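Side-chain contacts in polyketide biosynthesis 3-hydroxy-3-methylglutaryl-ACP synthase PksG (Bacillus subtilis, PDB 4YXT), which catalyses the aldol condensation of an acetyl group carried on an acyl-carrier protein with a beta-ketothioester polyketide intermediate during bacillaene biosynthesis: residues Tyr17-Val20 with Met21-Ala24; Leu66-Ala69 with Glu70-Ile74; Thr251-Gly254 with Gly255-Lys258. The protein carries 1 engineered substitution. All coordinates share one frame; numbering follows the deposited sequence.

Interaction 1. Residues Tyr17-Val20 with Met21-Ala24; sequences YLDV and MELA
D19 meets M21 and E22 across the first turn of helix 20-27, a useful example of an N-cap residue whose separate groups take different partners. D19 stands at the N-cap position with its carboxylate beside that turn, CG anti to the backbone N (chi1 -175°). M21 crosses D19 at a slant, its chain bent at chi2, with SD 3.6 Å from D19 OD1. The other oxygen faces the stem of E22, D19 OD2 lying 3.2 Å from E22 CG. The two carboxylates also come near each other, OD2 of D19 to OE2 of E22 at 4.0 Å, with their planes 72° apart; the amides of the helix N-terminus probably ease this closeness of like charge. A water accepts from D19 N and donates to OE1 of E22.

Here strand 16-19, the middle strand of a small three-stranded sheet, passes directly into the helix. The first regular helix bonds use the carbonyls of D19 and V20: L23 N reaches D19 O at 3.2 Å, and A24 N reaches V20 O at 3.1 Å. V20 itself points largely away from the new turn, onto F34 of helix 31-37 and P166, though its CB still touches M21 N at 3.5 Å and its CG2 comes within 4.4 Å of L23 CD2. M21 shares the support of F34. On the apolar flank, L18 CD2 touches L23 CB at 3.8 Å, the two leucines crossing at about a right angle, both against Y367 of helix 364-370 and L23 also against M364.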
loop_
_atom_site.group_PDB
_atom_site.type_symbol
_atom_site.label_atom_id
_atom_site.label_comp_id
_atom_site.label_asym_id
_atom_site.label_seq_id
_atom_site.Cartn_x
_atom_site.Cartn_y
_atom_site.Cartn_z
ATOM N N TYR A 17 -25.465 13.640 -5.388
ATOM C CA TYR A 17 -24.781 13.979 -6.638
ATOM C C TYR A 17 -25.052 15.384 -7.055
ATOM O O TYR A 17 -25.859 16.076 -6.415
ATOM C CB TYR A 17 -25.128 13.027 -7.756
ATOM C CG TYR A 17 -26.504 13.174 -8.325
ATOM C CD1 TYR A 17 -26.685 13.775 -9.562
ATOM C CD2 TYR A 17 -27.633 12.705 -7.628
ATOM C CE1 TYR A 17 -27.945 13.912 -10.116
ATOM C CE2 TYR A 17 -28.910 12.843 -8.167
ATOM C CZ TYR A 17 -29.049 13.460 -9.422
ATOM O OH TYR A 17 -30.266 13.622 -9.993
ATOM N N LEU A 18 -24.307 15.826 -8.077
ATOM C CA LEU A 18 -24.536 17.120 -8.726
ATOM C C LEU A 18 -24.773 16.921 -10.198
ATOM O O LEU A 18 -24.131 16.090 -10.843
ATOM C CB LEU A 18 -23.365 18.073 -8.513
ATOM C CG LEU A 18 -23.648 19.517 -8.934
ATOM C CD1 LEU A 18 -24.457 20.242 -7.857
ATOM C CD2 LEU A 18 -22.349 20.234 -9.256
ATOM N N ASP A 19 -25.718 17.658 -10.756
ATOM C CA ASP A 19 -25.857 17.645 -12.200
ATOM C C ASP A 19 -24.784 18.557 -12.784
ATOM O O ASP A 19 -24.733 19.741 -12.529
ATOM C CB ASP A 19 -27.246 18.060 -12.655
ATOM C CG ASP A 19 -27.417 17.935 -14.162
ATOM O OD1 ASP A 19 -26.928 16.955 -14.778
ATOM O OD2 ASP A 19 -28.068 18.810 -14.730
ATOM N N VAL A 20 -23.907 17.968 -13.564
ATOM C CA VAL A 20 -22.709 18.640 -14.014
ATOM C C VAL A 20 -22.948 19.504 -15.267
ATOM O O VAL A 20 -22.136 20.372 -15.572
ATOM C CB VAL A 20 -21.578 17.582 -14.134
ATOM C CG1 VAL A 20 -20.633 17.827 -15.260
ATOM C CG2 VAL A 20 -20.835 17.539 -12.812
ATOM N N MET A 21 -24.066 19.292 -15.959
ATOM C CA MET A 21 -24.496 20.217 -17.025
ATOM C C MET A 21 -25.002 21.531 -16.424
ATOM O O MET A 21 -24.593 22.601 -16.863
ATOM C CB MET A 21 -25.541 19.587 -17.938
ATOM C CG MET A 21 -25.040 18.360 -18.706
ATOM S SD MET A 21 -25.631 16.749 -18.101
ATOM C CE MET A 21 -25.114 15.696 -19.452
ATOM N N GLU A 22 -25.834 21.459 -15.387
ATOM C CA GLU A 22 -26.188 22.662 -14.620
ATOM C C GLU A 22 -24.938 23.372 -14.127
ATOM O O GLU A 22 -24.866 24.612 -14.125
ATOM C CB GLU A 22 -27.073 22.339 -13.409
ATOM C CG GLU A 22 -28.485 21.845 -13.733
ATOM C CD GLU A 22 -29.275 21.334 -12.499
ATOM O OE1 GLU A 22 -28.688 21.096 -11.402
ATOM O OE2 GLU A 22 -30.516 21.152 -12.622
ATOM N N LEU A 23 -23.956 22.604 -13.666
ATOM C CA LEU A 23 -22.743 23.224 -13.123
ATOM C C LEU A 23 -22.023 23.998 -14.225
ATOM O O LEU A 23 -21.528 25.071 -13.999
ATOM C CB LEU A 23 -21.812 22.185 -12.497
ATOM C CG LEU A 23 -20.509 22.734 -11.934
ATOM C CD1 LEU A 23 -20.774 23.577 -10.682
ATOM C CD2 LEU A 23 -19.533 21.602 -11.648
ATOM N N ALA A 24 -21.972 23.443 -15.417
ATOM C CA ALA A 24 -21.273 24.106 -16.495
ATOM C C ALA A 24 -21.878 25.515 -16.725
ATOM O O ALA A 24 -21.138 26.515 -16.818
ATOM C CB ALA A 24 -21.338 23.261 -17.751
HETATM O O HOH W 1 -27.676 19.308 -9.258
#

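Interaction 2. Residues Leu66-Ala69 with Glu70-Ile74; sequences LSEA and EKDRI
E70 reaches back along an extended chain so that its carboxylate takes the backbone N-H of S67, while S67 in turn accepts the backbone N-H of E70: the two residues exchange side-chain-to-backbone bonds. This reciprocal pair is a capping box, and it opens the short helix 68-72, which leads into strand 74-80 of the large central sheet. The principle at work is that the first amides of a helix lack carbonyl partners in a preceding turn, and side chains can supply acceptors instead. S67 OG receives E70 N at 3.0 Å along a nearly straight path (166°). That hydroxyl sits between the backbone N and the carbonyl carbon (chi1 75°), which turns it over the open end of the helix. In the other direction S67 N gives its hydrogen to E70 OE1 at 2.8 Å, meeting the oxygen from above the carboxylate plane. The chain of E70 carries the acid past S67, with E70 CG 3.3 Å from S67 OG.

L66 packs against the box, its CB 3.5 Å from E70 OE1, and its CD1 approaches I74 CD1 where both leucine and isoleucine rest on L176 of strand 170-178. The outer face is polar and solvent-facing, with E68 and D72 one helical turn apart. K71 carries its ammonium away to the carbonyl oxygens of L99 and G100, so this side chain ties the helix to the end of helix 91-99. Main-chain bonds continue from K71 N to S67 O and from D72 N to E68 O, after which the pattern slackens: R73 N makes a weak bond to A69 O, 3.3 Å long and bent to 128°.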
loop_
_atom_site.group_PDB
_atom_site.type_symbol
_atom_site.label_atom_id
_atom_site.label_comp_id
_atom_site.label_asym_id
_atom_site.label_seq_id
_atom_site.Cartn_x
_atom_site.Cartn_y
_atom_site.Cartn_z
ATOM N N LEU A 66 -23.168 -13.150 1.590
ATOM C CA LEU A 66 -22.372 -14.362 1.820
ATOM C C LEU A 66 -22.821 -15.093 3.077
ATOM O O LEU A 66 -23.262 -14.488 4.056
ATOM C CB LEU A 66 -20.863 -14.054 1.984
ATOM C CG LEU A 66 -20.092 -13.163 1.004
ATOM C CD1 LEU A 66 -18.746 -12.739 1.605
ATOM C CD2 LEU A 66 -19.892 -13.906 -0.289
ATOM N N SER A 67 -22.657 -16.405 3.063
ATOM C CA SER A 67 -22.833 -17.198 4.267
ATOM C C SER A 67 -21.807 -16.795 5.312
ATOM O O SER A 67 -20.788 -16.136 4.988
ATOM C CB SER A 67 -22.652 -18.688 3.956
ATOM O OG SER A 67 -21.306 -19.029 3.771
ATOM N N GLU A 68 -22.074 -17.184 6.549
ATOM C CA GLU A 68 -21.068 -17.088 7.600
ATOM C C GLU A 68 -19.752 -17.748 7.245
ATOM O O GLU A 68 -18.708 -17.114 7.356
ATOM C CB GLU A 68 -21.576 -17.648 8.930
ATOM C CG GLU A 68 -22.371 -16.630 9.738
ATOM C CD GLU A 68 -21.639 -15.326 9.887
ATOM O OE1 GLU A 68 -20.417 -15.370 10.158
ATOM O OE2 GLU A 68 -22.282 -14.269 9.709
ATOM N N ALA A 69 -19.801 -18.997 6.796
ATOM C CA ALA A 69 -18.595 -19.710 6.415
ATOM C C ALA A 69 -17.792 -18.900 5.395
ATOM O O ALA A 69 -16.590 -18.695 5.560
ATOM C CB ALA A 69 -18.917 -21.081 5.845
ATOM N N GLU A 70 -18.476 -18.427 4.359
ATOM C CA GLU A 70 -17.835 -17.675 3.291
ATOM C C GLU A 70 -17.191 -16.390 3.862
ATOM O O GLU A 70 -16.060 -16.081 3.529
ATOM C CB GLU A 70 -18.845 -17.312 2.188
ATOM C CG GLU A 70 -19.203 -18.461 1.247
ATOM C CD GLU A 70 -20.543 -18.287 0.521
ATOM O OE1 GLU A 70 -21.309 -17.333 0.776
ATOM O OE2 GLU A 70 -20.860 -19.140 -0.309
ATOM N N LYS A 71 -17.904 -15.688 4.732
ATOM C CA LYS A 71 -17.435 -14.412 5.274
ATOM C C LYS A 71 -16.162 -14.643 6.090
ATOM O O LYS A 71 -15.189 -13.932 5.911
ATOM C CB LYS A 71 -18.507 -13.772 6.109
ATOM C CG LYS A 71 -18.210 -12.387 6.644
ATOM C CD LYS A 71 -19.374 -11.958 7.533
ATOM C CE LYS A 71 -19.428 -10.454 7.782
ATOM N NZ LYS A 71 -19.774 -10.100 9.190
ATOM N N ASP A 72 -16.145 -15.676 6.921
ATOM C CA ASP A 72 -14.932 -15.983 7.653
ATOM C C ASP A 72 -13.755 -16.448 6.813
ATOM O O ASP A 72 -12.663 -16.444 7.288
ATOM C CB ASP A 72 -15.212 -16.951 8.771
ATOM C CG ASP A 72 -15.832 -16.269 9.971
ATOM O OD1 ASP A 72 -15.940 -15.006 10.022
ATOM O OD2 ASP A 72 -16.196 -17.007 10.901
ATOM N N ARG A 73 -13.948 -16.784 5.546
ATOM C CA ARG A 73 -12.790 -17.054 4.691
ATOM C C ARG A 73 -12.114 -15.790 4.080
ATOM O O ARG A 73 -11.057 -15.930 3.424
ATOM C CB ARG A 73 -13.143 -18.082 3.601
ATOM C CG ARG A 73 -13.354 -19.489 4.126
ATOM C CD ARG A 73 -13.786 -20.398 2.992
ATOM N NE ARG A 73 -13.255 -21.760 3.145
ATOM C CZ ARG A 73 -13.874 -22.759 3.782
ATOM N NH1 ARG A 73 -15.073 -22.580 4.344
ATOM N NH2 ARG A 73 -13.289 -23.953 3.856
ATOM N N ILE A 74 -12.694 -14.592 4.252
ATOM C CA ILE A 74 -11.983 -13.389 3.828
ATOM C C ILE A 74 -10.743 -13.314 4.721
ATOM O O ILE A 74 -10.874 -13.041 5.917
ATOM C CB ILE A 74 -12.656 -12.005 4.072
ATOM C CG1 ILE A 74 -14.115 -11.888 3.639
ATOM C CG2 ILE A 74 -11.834 -10.926 3.355
ATOM C CD1 ILE A 74 -14.431 -12.350 2.268
#

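Interaction 3. Residues Thr251-Gly254 with Gly255-Lys258; sequences TPFG and GMVK
The loop that follows strand 246-249, just after H250, a residue assigned as proton donor or acceptor by similarity, turns here into helix 254-267, and F253 and M256 meet across the bend. F253 is the N-cap, its ring laid back over the first turn with CG between the backbone N and the carbonyl carbon (chi1 50°). M256 meets one face of that ring: its CB stands 3.9 Å from the F253 ring centroid, only 10° off the normal, a CH-pi contact. From there the methionine, bent at both chi2 and chi3, curls so that its CE reaches F253 CE1 at 3.7 Å, while SD takes an oblique Met-aromatic position 5.3 Å from the centre of the F253 ring. P252 meets the methionine stem from another direction, its CG 3.9 Å from M256 CG and the two side chains crossing at about a right angle.

T251 and V257 make a further touch between methyls, CG2 to CG2 at 3.8 Å, also nearly perpendicular; the T251 hydroxyl is meanwhile bonded to Y249 O. Among main-chain bonds, M256 N to F253 O is weak and bent, whereas K258 N reaches G254 O at 3.0 Å and nearly straight, so the regular helix takes hold from G254. Beyond this turn K258 leads away to a cation-pi contact with F280. P252 lies beside H250 and about 7 Å, side chain to side chain, from C114, the predicted acyl-thioester residue, which makes this a Met-aromatic contact at a helix N-terminus, close to the probable active site of this thiolase-like fold.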
loop_
_atom_site.group_PDB
_atom_site.type_symbol
_atom_site.label_atom_id
_atom_site.label_comp_id
_atom_site.label_asym_id
_atom_site.label_seq_id
_atom_site.Cartn_x
_atom_site.Cartn_y
_atom_site.Cartn_z
ATOM N N THR A 251 -10.990 5.628 -16.307
ATOM C CA THR A 251 -11.890 6.647 -16.854
ATOM C C THR A 251 -11.903 7.907 -15.956
ATOM O O THR A 251 -12.728 8.025 -15.034
ATOM C CB THR A 251 -13.320 6.079 -17.014
ATOM O OG1 THR A 251 -13.267 4.815 -17.695
ATOM C CG2 THR A 251 -14.206 7.007 -17.818
ATOM N N PRO A 252 -10.990 8.855 -16.214
ATOM C CA PRO A 252 -11.075 10.112 -15.479
ATOM C C PRO A 252 -12.175 11.008 -16.039
ATOM O O PRO A 252 -12.755 11.807 -15.306
ATOM C CB PRO A 252 -9.700 10.738 -15.671
ATOM C CG PRO A 252 -9.144 10.147 -16.912
ATOM C CD PRO A 252 -9.823 8.812 -17.113
ATOM N N PHE A 253 -12.435 10.886 -17.334
ATOM C CA PHE A 253 -13.689 11.371 -17.942
ATOM C C PHE A 253 -13.884 10.619 -19.240
ATOM O O PHE A 253 -12.952 10.110 -19.793
ATOM C CB PHE A 253 -13.730 12.891 -18.127
ATOM C CG PHE A 253 -12.528 13.474 -18.794
ATOM C CD1 PHE A 253 -11.347 13.678 -18.078
ATOM C CD2 PHE A 253 -12.565 13.836 -20.125
ATOM C CE1 PHE A 253 -10.233 14.230 -18.681
ATOM C CE2 PHE A 253 -11.435 14.380 -20.740
ATOM C CZ PHE A 253 -10.282 14.597 -20.014
ATOM N N GLY A 254 -15.121 10.507 -19.674
ATOM C CA GLY A 254 -15.442 9.757 -20.875
ATOM C C GLY A 254 -14.687 10.159 -22.113
ATOM O O GLY A 254 -14.337 9.312 -22.953
ATOM N N GLY A 255 -14.465 11.456 -22.249
ATOM C CA GLY A 255 -13.788 11.993 -23.421
ATOM C C GLY A 255 -12.353 11.546 -23.526
ATOM O O GLY A 255 -11.877 11.339 -24.620
ATOM N N MET A 256 -11.684 11.363 -22.385
ATOM C CA MET A 256 -10.304 10.842 -22.336
ATOM C C MET A 256 -10.291 9.442 -22.933
ATOM O O MET A 256 -9.511 9.106 -23.811
ATOM C CB MET A 256 -9.811 10.775 -20.879
ATOM C CG MET A 256 -8.422 10.165 -20.697
ATOM S SD MET A 256 -7.196 11.380 -21.210
ATOM C CE MET A 256 -7.223 12.445 -19.760
ATOM N N VAL A 257 -11.235 8.634 -22.493
ATOM C CA VAL A 257 -11.280 7.281 -22.950
ATOM C C VAL A 257 -11.606 7.130 -24.458
ATOM O O VAL A 257 -11.043 6.278 -25.185
ATOM C CB VAL A 257 -12.247 6.514 -22.060
ATOM C CG1 VAL A 257 -12.417 5.102 -22.584
ATOM C CG2 VAL A 257 -11.692 6.523 -20.641
ATOM N N LYS A 258 -12.557 7.900 -24.923
ATOM C CA LYS A 258 -12.848 7.904 -26.364
ATOM C C LYS A 258 -11.636 8.308 -27.188
ATOM O O LYS A 258 -11.367 7.719 -28.206
ATOM C CB LYS A 258 -14.015 8.812 -26.699
ATOM C CG LYS A 258 -14.512 8.623 -28.120
ATOM C CD LYS A 258 -15.804 9.390 -28.311
ATOM C CE LYS A 258 -16.180 9.524 -29.779
ATOM N NZ LYS A 258 -17.666 9.410 -29.941
#

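How the interactions relate
All three interactions are helix starts, yet each adds different side-chain chemistry to the shared backbone bonds of a first turn. Interaction 2, at the surface, relies on polar reciprocity; interaction 3, partly buried, relies on ring, sulfur and aliphatic contacts; interaction 1, also partly buried, combines an aspartate at the N-cap position and a water with a leucine pair. No secondary-structure element is common to any two of them. Interactions 1 and 3 are the nearer pair, centres about 17 Å apart, and do not touch. Interaction 2 lies on the opposite side of the chain's centre from both, its centre about 41 Å from that of interaction 1. Of the three, interaction 3 alone adjoins positions that are probably catalytic.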